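Local coordinates for protein L-lysine 6-oxidase (Marinomonas mediterranea, PDB 3WEU) that oxidises the side-chain amine of free L-lysine with a cysteine tryptophylquinone cofactor, releasing hydrogen peroxide that kills bacteria, at residues Gln584-Thr596 with His603-Gly615. Residues are numbered along the deposited sequence; the frame is centred on the assembly and turned at random.
Sequences QSPWDVLTGELDT and HLPAGQQINYARG. With EDO (1,2-ethanediol), chain J.
The carboxamide of N611 stands almost on edge above the indole of W587, the two planes 87° apart, with ND2 3.0 Å above the ring plane over its centre. N611 brings it there with CG anti to the backbone N (chi1 180°), and asparagine suits the place because its short amide serves several partners: ND2 also gives a hydrogen to a water held by D588 OD2, while D588 OD1 is hydrogen-bonded to Y579 OH. At the indole edge, W587 NE1 donates to O2 of a 1,2-ethanediol, probably from the crystallisation liquor, 3.1 Å away.

A second ring contact, of CH-pi type, pairs P586 with Y612. P586 sets CB over one face of the Y612 ring, 3.9 Å from its centroid, a contact for which a flat-sided proline is well shaped; V589 CG2 packs on Y612 CB, and the tyrosine OH reaches A630 O. From this end a two-stranded antiparallel ribbon runs on, strand 588-590 with strand 609-611, in which V589 and I610 form the hydrogen-bonded pair.

T591 locks the far end. With OG1 between its backbone N and carbonyl carbon (chi1 50°), it donates to P605 O at 2.7 Å, in the carbonyl plane on a lone pair, and accepts from Q608 N at 3.0 Å. CG2 of T591 meanwhile lies 3.5 Å from I610 CD1 and also meets L604 CD1, a division of labour that threonine's forked side chain allows.

The ribbon follows closely on W581, the quinone-bearing residue, while S585 OG bonds to the backbone of its cross-link partner C516. Paired backbone bonds and apolar packing are consistent with a well-held chain close to the cofactor.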
loop_
_atom_site.group_PDB
_atom_site.type_symbol
_atom_site.label_atom_id
_atom_site.label_comp_id
_atom_site.label_asym_id
_atom_site.label_seq_id
_atom_site.Cartn_x
_atom_site.Cartn_y
_atom_site.Cartn_z
ATOM N N GLN A 584 -5.278 27.171 -16.125
ATOM C CA GLN A 584 -6.198 26.560 -15.174
ATOM C C GLN A 584 -5.536 25.687 -14.132
ATOM O O GLN A 584 -6.138 25.374 -13.114
ATOM C CB GLN A 584 -7.291 25.759 -15.910
ATOM C CG GLN A 584 -8.664 26.174 -15.488
ATOM C CD GLN A 584 -9.112 27.482 -16.181
ATOM O OE1 GLN A 584 -8.314 28.269 -16.689
ATOM N NE2 GLN A 584 -10.388 27.734 -16.105
ATOM N N SER A 585 -4.297 25.316 -14.376
ATOM C CA SER A 585 -3.562 24.409 -13.520
ATOM C C SER A 585 -2.088 24.762 -13.743
ATOM O O SER A 585 -1.403 24.171 -14.557
ATOM C CB SER A 585 -3.843 22.965 -13.860
ATOM O OG SER A 585 -3.277 22.185 -12.846
ATOM N N PRO A 586 -1.647 25.862 -13.120
ATOM C CA PRO A 586 -0.320 26.398 -13.380
ATOM C C PRO A 586 0.767 25.431 -13.009
ATOM O O PRO A 586 0.549 24.511 -12.174
ATOM C CB PRO A 586 -0.249 27.633 -12.450
ATOM C CG PRO A 586 -1.640 28.002 -12.263
ATOM C CD PRO A 586 -2.401 26.709 -12.179
ATOM N N TRP A 587 1.922 25.601 -13.606
ATOM C CA TRP A 587 3.056 24.711 -13.362
ATOM C C TRP A 587 4.321 25.416 -13.032
ATOM O O TRP A 587 4.980 25.051 -12.033
ATOM C CB TRP A 587 3.215 23.758 -14.535
ATOM C CG TRP A 587 4.014 22.545 -14.256
ATOM C CD1 TRP A 587 5.141 22.111 -14.911
ATOM C CD2 TRP A 587 3.715 21.555 -13.274
ATOM N NE1 TRP A 587 5.544 20.934 -14.371
ATOM C CE2 TRP A 587 4.691 20.568 -13.369
ATOM C CE3 TRP A 587 2.750 21.444 -12.312
ATOM C CZ2 TRP A 587 4.709 19.461 -12.545
ATOM C CZ3 TRP A 587 2.779 20.333 -11.454
ATOM C CH2 TRP A 587 3.759 19.377 -11.589
ATOM N N ASP A 588 4.721 26.389 -13.866
ATOM C CA ASP A 588 5.958 27.129 -13.656
ATOM C C ASP A 588 5.566 28.571 -13.386
ATOM O O ASP A 588 5.048 29.238 -14.270
ATOM C CB ASP A 588 6.833 27.015 -14.871
ATOM C CG ASP A 588 6.964 25.584 -15.341
ATOM O OD1 ASP A 588 6.186 25.136 -16.201
ATOM O OD2 ASP A 588 7.808 24.882 -14.773
ATOM N N VAL A 589 5.757 28.998 -12.142
ATOM C CA VAL A 589 5.245 30.288 -11.644
ATOM C C VAL A 589 6.286 31.026 -10.853
ATOM O O VAL A 589 7.274 30.415 -10.377
ATOM C CB VAL A 589 3.989 30.099 -10.778
ATOM C CG1 VAL A 589 2.853 29.520 -11.581
ATOM C CG2 VAL A 589 4.265 29.296 -9.530
ATOM N N LEU A 590 6.078 32.342 -10.691
ATOM C CA LEU A 590 7.043 33.207 -9.989
ATOM C C LEU A 590 6.652 33.352 -8.543
ATOM O O LEU A 590 5.446 33.550 -8.224
ATOM C CB LEU A 590 7.090 34.591 -10.670
ATOM C CG LEU A 590 7.468 34.630 -12.155
ATOM C CD1 LEU A 590 7.513 36.098 -12.589
ATOM C CD2 LEU A 590 8.850 34.001 -12.300
ATOM N N THR A 591 7.636 33.218 -7.644
ATOM C CA THR A 591 7.404 33.479 -6.279
ATOM C C THR A 591 7.104 34.942 -6.089
ATOM O O THR A 591 7.705 35.817 -6.722
ATOM C CB THR A 591 8.614 33.121 -5.394
ATOM O OG1 THR A 591 9.768 33.743 -5.987
ATOM C CG2 THR A 591 8.805 31.661 -5.348
ATOM N N GLY A 592 6.228 35.194 -5.132
ATOM C CA GLY A 592 5.638 36.516 -4.898
ATOM C C GLY A 592 5.826 37.213 -3.525
ATOM O O GLY A 592 5.340 38.326 -3.337
ATOM N N GLU A 593 6.394 36.532 -2.519
ATOM C CA GLU A 593 6.477 37.138 -1.163
ATOM C C GLU A 593 7.602 38.186 -1.205
ATOM O O GLU A 593 8.731 37.849 -1.442
ATOM C CB GLU A 593 6.773 36.044 -0.135
ATOM C CG GLU A 593 5.675 34.952 -0.109
ATOM C CD GLU A 593 4.332 35.395 0.392
ATOM O OE1 GLU A 593 4.256 36.505 1.017
ATOM O OE2 GLU A 593 3.341 34.665 0.143
ATOM N N LEU A 594 7.255 39.438 -0.943
ATOM C CA LEU A 594 8.143 40.559 -0.999
ATOM C C LEU A 594 8.513 41.053 0.399
ATOM O O LEU A 594 9.280 41.948 0.517
ATOM C CB LEU A 594 7.435 41.691 -1.722
ATOM C CG LEU A 594 7.085 41.419 -3.187
ATOM C CD1 LEU A 594 6.385 42.651 -3.776
ATOM C CD2 LEU A 594 8.344 41.162 -3.933
ATOM N N ASP A 595 8.000 40.404 1.439
ATOM C CA ASP A 595 8.374 40.789 2.828
ATOM C C ASP A 595 9.053 39.614 3.534
ATOM O O ASP A 595 8.940 38.468 3.133
ATOM C CB ASP A 595 7.159 41.312 3.571
ATOM C CG ASP A 595 6.799 42.758 3.112
ATOM O OD1 ASP A 595 7.679 43.653 3.228
ATOM O OD2 ASP A 595 5.694 43.018 2.587
ATOM N N THR A 596 9.850 39.935 4.525
ATOM C CA THR A 596 10.691 38.949 5.148
ATOM C C THR A 596 9.923 37.773 5.672
ATOM O O THR A 596 10.307 36.619 5.456
ATOM C CB THR A 596 11.426 39.590 6.289
ATOM O OG1 THR A 596 12.312 40.543 5.757
ATOM C CG2 THR A 596 12.238 38.588 6.988
ATOM N N HIS A 603 10.588 29.971 2.044
ATOM C CA HIS A 603 12.005 29.586 1.837
ATOM C C HIS A 603 12.560 30.028 0.511
ATOM O O HIS A 603 13.526 29.474 0.040
ATOM C CB HIS A 603 12.176 28.063 1.946
ATOM C CG HIS A 603 11.604 27.532 3.202
ATOM N ND1 HIS A 603 12.270 27.614 4.391
ATOM C CD2 HIS A 603 10.376 27.077 3.487
ATOM C CE1 HIS A 603 11.509 27.156 5.361
ATOM N NE2 HIS A 603 10.354 26.814 4.839
ATOM N N LEU A 604 11.941 31.015 -0.105
ATOM C CA LEU A 604 12.413 31.447 -1.382
ATOM C C LEU A 604 12.417 32.958 -1.479
ATOM O O LEU A 604 11.500 33.616 -0.978
ATOM C CB LEU A 604 11.478 30.911 -2.487
ATOM C CG LEU A 604 11.507 29.376 -2.696
ATOM C CD1 LEU A 604 10.293 28.948 -3.556
ATOM C CD2 LEU A 604 12.854 28.958 -3.267
ATOM N N PRO A 605 13.350 33.484 -2.251
ATOM C CA PRO A 605 13.321 34.924 -2.631
ATOM C C PRO A 605 12.235 35.169 -3.637
ATOM O O PRO A 605 11.778 34.220 -4.280
ATOM C CB PRO A 605 14.667 35.153 -3.244
ATOM C CG PRO A 605 15.038 33.783 -3.863
ATOM C CD PRO A 605 14.427 32.756 -2.947
ATOM N N ALA A 606 11.807 36.405 -3.762
ATOM C CA ALA A 606 10.785 36.768 -4.734
ATOM C C ALA A 606 11.328 36.706 -6.172
ATOM O O ALA A 606 12.506 36.934 -6.414
ATOM C CB ALA A 606 10.269 38.191 -4.379
ATOM N N GLY A 607 10.468 36.450 -7.128
ATOM C CA GLY A 607 10.837 36.640 -8.536
ATOM C C GLY A 607 11.479 35.393 -9.150
ATOM O O GLY A 607 11.887 35.424 -10.310
ATOM N N GLN A 608 11.494 34.253 -8.416
ATOM C CA GLN A 608 12.130 33.057 -8.897
ATOM C C GLN A 608 11.053 32.140 -9.479
ATOM O O GLN A 608 9.982 32.021 -8.845
ATOM C CB GLN A 608 12.779 32.324 -7.724
ATOM C CG GLN A 608 13.596 31.121 -8.186
ATOM C CD GLN A 608 14.351 30.426 -7.102
ATOM O OE1 GLN A 608 14.491 30.934 -5.990
ATOM N NE2 GLN A 608 14.817 29.223 -7.419
ATOM N N GLN A 609 11.292 31.485 -10.633
ATOM C CA GLN A 609 10.324 30.584 -11.180
ATOM C C GLN A 609 10.436 29.240 -10.525
ATOM O O GLN A 609 11.503 28.694 -10.478
ATOM C CB GLN A 609 10.462 30.424 -12.684
ATOM C CG GLN A 609 9.244 29.746 -13.302
ATOM C CD GLN A 609 9.515 29.312 -14.721
ATOM O OE1 GLN A 609 10.350 28.413 -14.961
ATOM N NE2 GLN A 609 8.902 30.014 -15.679
ATOM N N ILE A 610 9.370 28.708 -10.011
ATOM C CA ILE A 610 9.430 27.432 -9.315
ATOM C C ILE A 610 8.186 26.665 -9.597
ATOM O O ILE A 610 7.252 27.147 -10.185
ATOM C CB ILE A 610 9.556 27.604 -7.764
ATOM C CG1 ILE A 610 8.291 28.022 -7.071
ATOM C CG2 ILE A 610 10.712 28.481 -7.408
ATOM C CD1 ILE A 610 7.583 29.198 -7.577
ATOM N N ASN A 611 8.166 25.419 -9.165
ATOM C CA ASN A 611 6.981 24.599 -9.417
ATOM C C ASN A 611 5.767 25.014 -8.570
ATOM O O ASN A 611 5.797 25.118 -7.299
ATOM C CB ASN A 611 7.282 23.120 -9.220
ATOM C CG ASN A 611 6.035 22.251 -9.471
ATOM O OD1 ASN A 611 5.347 21.795 -8.559
ATOM N ND2 ASN A 611 5.769 22.003 -10.732
ATOM N N TYR A 612 4.672 25.240 -9.272
ATOM C CA TYR A 612 3.444 25.707 -8.637
ATOM C C TYR A 612 2.937 24.770 -7.501
ATOM O O TYR A 612 2.377 25.211 -6.504
ATOM C CB TYR A 612 2.342 25.824 -9.701
ATOM C CG TYR A 612 0.955 26.135 -9.181
ATOM C CD1 TYR A 612 0.624 27.426 -8.763
ATOM C CD2 TYR A 612 -0.016 25.163 -9.089
ATOM C CE1 TYR A 612 -0.617 27.738 -8.288
ATOM C CE2 TYR A 612 -1.258 25.468 -8.635
ATOM C CZ TYR A 612 -1.544 26.757 -8.207
ATOM O OH TYR A 612 -2.756 27.058 -7.707
ATOM N N ALA A 613 3.012 23.469 -7.756
ATOM C CA ALA A 613 2.480 22.490 -6.808
ATOM C C ALA A 613 3.534 21.932 -5.871
ATOM O O ALA A 613 3.291 20.892 -5.300
ATOM C CB ALA A 613 1.849 21.344 -7.578
ATOM N N ARG A 614 4.645 22.600 -5.672
ATOM C CA ARG A 614 5.753 22.038 -4.903
ATOM C C ARG A 614 5.189 21.711 -3.507
ATOM O O ARG A 614 4.509 22.506 -2.881
ATOM C CB ARG A 614 6.889 22.985 -4.863
ATOM C CG ARG A 614 6.595 24.350 -4.197
ATOM C CD ARG A 614 7.585 25.416 -4.566
ATOM N NE ARG A 614 7.221 26.660 -3.927
ATOM C CZ ARG A 614 6.218 27.452 -4.313
ATOM N NH1 ARG A 614 5.431 27.138 -5.354
ATOM N NH2 ARG A 614 5.980 28.591 -3.613
ATOM N N GLY A 615 5.536 20.530 -3.019
ATOM C CA GLY A 615 5.103 20.090 -1.729
ATOM C C GLY A 615 3.897 19.173 -1.732
ATOM O O GLY A 615 3.666 18.442 -0.772
HETATM C C1 EDO J . 8.817 19.129 -12.402
HETATM O O1 EDO J . 7.839 20.026 -11.883
HETATM C C2 EDO J . 9.048 19.566 -13.853
HETATM O O2 EDO J . 8.012 19.034 -14.709
HETATM O O HOH W 1 6.509 31.578 -15.184
HETATM O O HOH W 2 7.839 22.971 -12.640
HETATM O O HOH W 3 9.284 34.884 -2.220
#